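Local coordinates for UDP-glucose:anthocyanidin 3-O-glucosyltransferase (Clitoria ternatea, PDB 4REM), which is a glycosyltransferase of the GT-B fold, built from two domains that each hold a parallel beta sheet, at residues F10-G15 with D114-S119. Numbering follows the deposited sequence.
Sequences FPFPFG and DAFVTS. With DLM (3,5,7-trihydroxy-2-(3,4,5-trihydroxyphenyl)chromenium), chain B.
Phe12 lays its side chain across the turn that runs from Asp114 to Val117. Its CB comes first to the Asp114 carboxylate, 3.5 Å from Asp114 CG. With CG anti to the backbone N (chi1 -165°), the ring then extends over Phe116. On one face CD1 and CE1 lie near Phe116 CB, which sits 4.0 Å from the centroid of the Phe12 ring. On that same face Phe12 CD2 and Phe12 CE2 each lie 3.7 Å from Phe116 CD2. The two rings form a T-shaped pair: the edge of Phe116 points at the face of Phe12, and the planes stand at 88°. Phe14 CD2 covers the opposite face. At the Phe12 edge, Val117 CG2 approaches CD1; the same methyl packs on Pro11 O, 3.7 Å away. Both segments follow neighbouring parallel strands, 6-10 and 110-114, of the seven-stranded sheet, a Rossmann-like unit in the GT-B fold. Asp114 N continues the pairing of these strands with a hydrogen bond to Phe10 O (2.9 Å). Asp114 begins a type I turn that ends at Val117. It also makes an Asx turn, because its OD2 accepts from Phe116 N through the anti lone pair (2.9 Å). This bond helps hold the carboxylate beside Phe12. The other oxygen, OD1, receives a hydrogen bond from a water that is only weakly linked to Phe12 N. His17 ND1 is also hydrogen-bonded to OD1, and the His17 ring meets Phe12 edge-to-face. On its other side, His17 NE2 is hydrogen-bonded to DLM, so Asp114 sits in the second shell of the ligand and probably orients His17. The pattern is consistent with the His-Asp pair of plant family 1 glycosyltransferases. Phe116 reaches DLM directly with its outer edge, Phe116 CE2 lying 3.7 Å from C9 of the ligand.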
loop_
_atom_site.group_PDB
_atom_site.type_symbol
_atom_site.label_atom_id
_atom_site.label_comp_id
_atom_site.label_asym_id
_atom_site.label_seq_id
_atom_site.Cartn_x
_atom_site.Cartn_y
_atom_site.Cartn_z
ATOM N N PHE A 10 6.582 4.565 -14.948
ATOM C CA PHE A 10 5.156 4.854 -15.034
ATOM C C PHE A 10 4.436 4.502 -13.731
ATOM O O PHE A 10 4.079 3.342 -13.505
ATOM C CB PHE A 10 4.516 4.087 -16.195
ATOM C CG PHE A 10 4.930 4.573 -17.561
ATOM C CD1 PHE A 10 4.420 5.757 -18.074
ATOM C CD2 PHE A 10 5.807 3.834 -18.342
ATOM C CE1 PHE A 10 4.789 6.203 -19.332
ATOM C CE2 PHE A 10 6.178 4.273 -19.601
ATOM C CZ PHE A 10 5.668 5.457 -20.096
ATOM N N PRO A 11 4.216 5.503 -12.868
ATOM C CA PRO A 11 3.474 5.253 -11.631
ATOM C C PRO A 11 1.980 5.189 -11.887
ATOM O O PRO A 11 1.514 5.741 -12.883
ATOM C CB PRO A 11 3.784 6.495 -10.795
ATOM C CG PRO A 11 3.976 7.580 -11.812
ATOM C CD PRO A 11 4.674 6.901 -12.967
ATOM N N PHE A 12 1.250 4.503 -11.014
ATOM C CA PHE A 12 -0.189 4.671 -10.944
ATOM C C PHE A 12 -0.363 6.010 -10.241
ATOM O O PHE A 12 -0.149 6.114 -9.034
ATOM C CB PHE A 12 -0.823 3.535 -10.142
ATOM C CG PHE A 12 -2.312 3.420 -10.317
ATOM C CD1 PHE A 12 -2.879 3.402 -11.584
ATOM C CD2 PHE A 12 -3.144 3.310 -9.214
ATOM C CE1 PHE A 12 -4.249 3.291 -11.745
ATOM C CE2 PHE A 12 -4.513 3.197 -9.367
ATOM C CZ PHE A 12 -5.066 3.187 -10.634
ATOM N N PRO A 13 -0.736 7.049 -11.005
ATOM C CA PRO A 13 -0.622 8.448 -10.576
ATOM C C PRO A 13 -1.621 8.843 -9.497
ATOM O O PRO A 13 -2.330 9.834 -9.672
ATOM C CB PRO A 13 -0.921 9.219 -11.863
ATOM C CG PRO A 13 -1.858 8.332 -12.608
ATOM C CD PRO A 13 -1.414 6.924 -12.309
ATOM N N PHE A 14 -1.672 8.096 -8.400
ATOM C CA PHE A 14 -2.628 8.381 -7.338
ATOM C C PHE A 14 -2.088 8.061 -5.945
ATOM O O PHE A 14 -1.580 6.964 -5.707
ATOM C CB PHE A 14 -3.930 7.604 -7.564
ATOM C CG PHE A 14 -4.548 7.825 -8.917
ATOM C CD1 PHE A 14 -5.367 8.918 -9.152
ATOM C CD2 PHE A 14 -4.312 6.933 -9.953
ATOM C CE1 PHE A 14 -5.938 9.119 -10.398
ATOM C CE2 PHE A 14 -4.879 7.129 -11.198
ATOM C CZ PHE A 14 -5.692 8.222 -11.421
ATOM N N GLY A 15 -2.210 9.033 -5.042
ATOM C CA GLY A 15 -1.933 8.869 -3.620
ATOM C C GLY A 15 -0.860 7.892 -3.176
ATOM O O GLY A 15 0.326 8.120 -3.400
ATOM N N ASP A 114 4.066 0.666 -12.413
ATOM C CA ASP A 114 3.105 0.117 -11.474
ATOM C C ASP A 114 2.283 -0.915 -12.237
ATOM O O ASP A 114 1.900 -0.683 -13.382
ATOM C CB ASP A 114 2.200 1.225 -10.940
ATOM C CG ASP A 114 1.276 0.749 -9.834
ATOM O OD1 ASP A 114 1.487 1.152 -8.673
ATOM O OD2 ASP A 114 0.339 -0.021 -10.129
ATOM N N ALA A 115 2.023 -2.059 -11.610
ATOM C CA ALA A 115 1.353 -3.166 -12.284
ATOM C C ALA A 115 -0.022 -2.791 -12.837
ATOM O O ALA A 115 -0.525 -3.444 -13.754
ATOM C CB ALA A 115 1.247 -4.363 -11.353
ATOM N N PHE A 116 -0.622 -1.743 -12.280
ATOM C CA PHE A 116 -1.949 -1.303 -12.703
ATOM C C PHE A 116 -1.924 -0.610 -14.066
ATOM O O PHE A 116 -2.913 -0.625 -14.795
ATOM C CB PHE A 116 -2.580 -0.379 -11.652
ATOM C CG PHE A 116 -2.991 -1.080 -10.382
ATOM C CD1 PHE A 116 -2.878 -2.457 -10.254
ATOM C CD2 PHE A 116 -3.503 -0.353 -9.317
ATOM C CE1 PHE A 116 -3.258 -3.096 -9.083
ATOM C CE2 PHE A 116 -3.889 -0.984 -8.147
ATOM C CZ PHE A 116 -3.765 -2.355 -8.028
ATOM N N VAL A 117 -0.793 0.002 -14.403
ATOM C CA VAL A 117 -0.633 0.648 -15.703
ATOM C C VAL A 117 -0.301 -0.406 -16.759
ATOM O O VAL A 117 0.815 -0.465 -17.273
ATOM C CB VAL A 117 0.462 1.736 -15.659
ATOM C CG1 VAL A 117 0.409 2.612 -16.901
ATOM C CG2 VAL A 117 0.289 2.593 -14.419
ATOM N N THR A 118 -1.290 -1.235 -17.079
ATOM C CA THR A 118 -1.096 -2.360 -17.990
ATOM C C THR A 118 -0.793 -1.933 -19.423
ATOM O O THR A 118 -0.259 -2.716 -20.206
ATOM C CB THR A 118 -2.306 -3.315 -17.977
ATOM O OG1 THR A 118 -3.507 -2.575 -18.219
ATOM C CG2 THR A 118 -2.414 -4.016 -16.639
ATOM N N SER A 119 -1.135 -0.695 -19.761
ATOM C CA SER A 119 -0.869 -0.171 -21.095
ATOM C C SER A 119 0.628 0.000 -21.345
ATOM O O SER A 119 1.078 -0.029 -22.487
ATOM C CB SER A 119 -1.594 1.159 -21.314
ATOM O OG SER A 119 -2.995 1.000 -21.301
HETATM O O12 DLM B . -7.864 -0.448 -5.309
HETATM C C11 DLM B . -6.892 0.491 -5.066
HETATM C C14 DLM B . -7.317 1.921 -5.150
HETATM C C15 DLM B . -6.408 2.981 -5.122
HETATM C C1 DLM B . -6.994 -4.580 -5.157
HETATM C C2 DLM B . -5.942 -3.707 -4.896
HETATM O O21 DLM B . -5.921 5.325 -5.169
HETATM O O22 DLM B . -10.549 3.645 -5.470
HETATM C C3 DLM B . -6.203 -2.243 -4.939
HETATM C C18 DLM B . -9.205 3.447 -5.356
HETATM C C19 DLM B . -8.685 2.161 -5.268
HETATM C C17 DLM B . -8.274 4.600 -5.328
HETATM O O24 DLM B . -8.741 5.878 -5.412
HETATM C C16 DLM B . -6.826 4.308 -5.202
HETATM C C10 DLM B . -5.497 0.046 -4.741
HETATM O O27 DLM B . -4.492 0.930 -4.487
HETATM C C9 DLM B . -5.203 -1.313 -4.689
HETATM C C4 DLM B . -7.575 -1.785 -5.260
HETATM C C5 DLM B . -8.556 -2.738 -5.509
HETATM C C6 DLM B . -8.271 -4.104 -5.457
HETATM O O29 DLM B . -9.269 -4.998 -5.708
HETATM O O30 DLM B . -4.701 -4.186 -4.607
HETATM O O HOH W 1 3.212 3.514 -8.443
#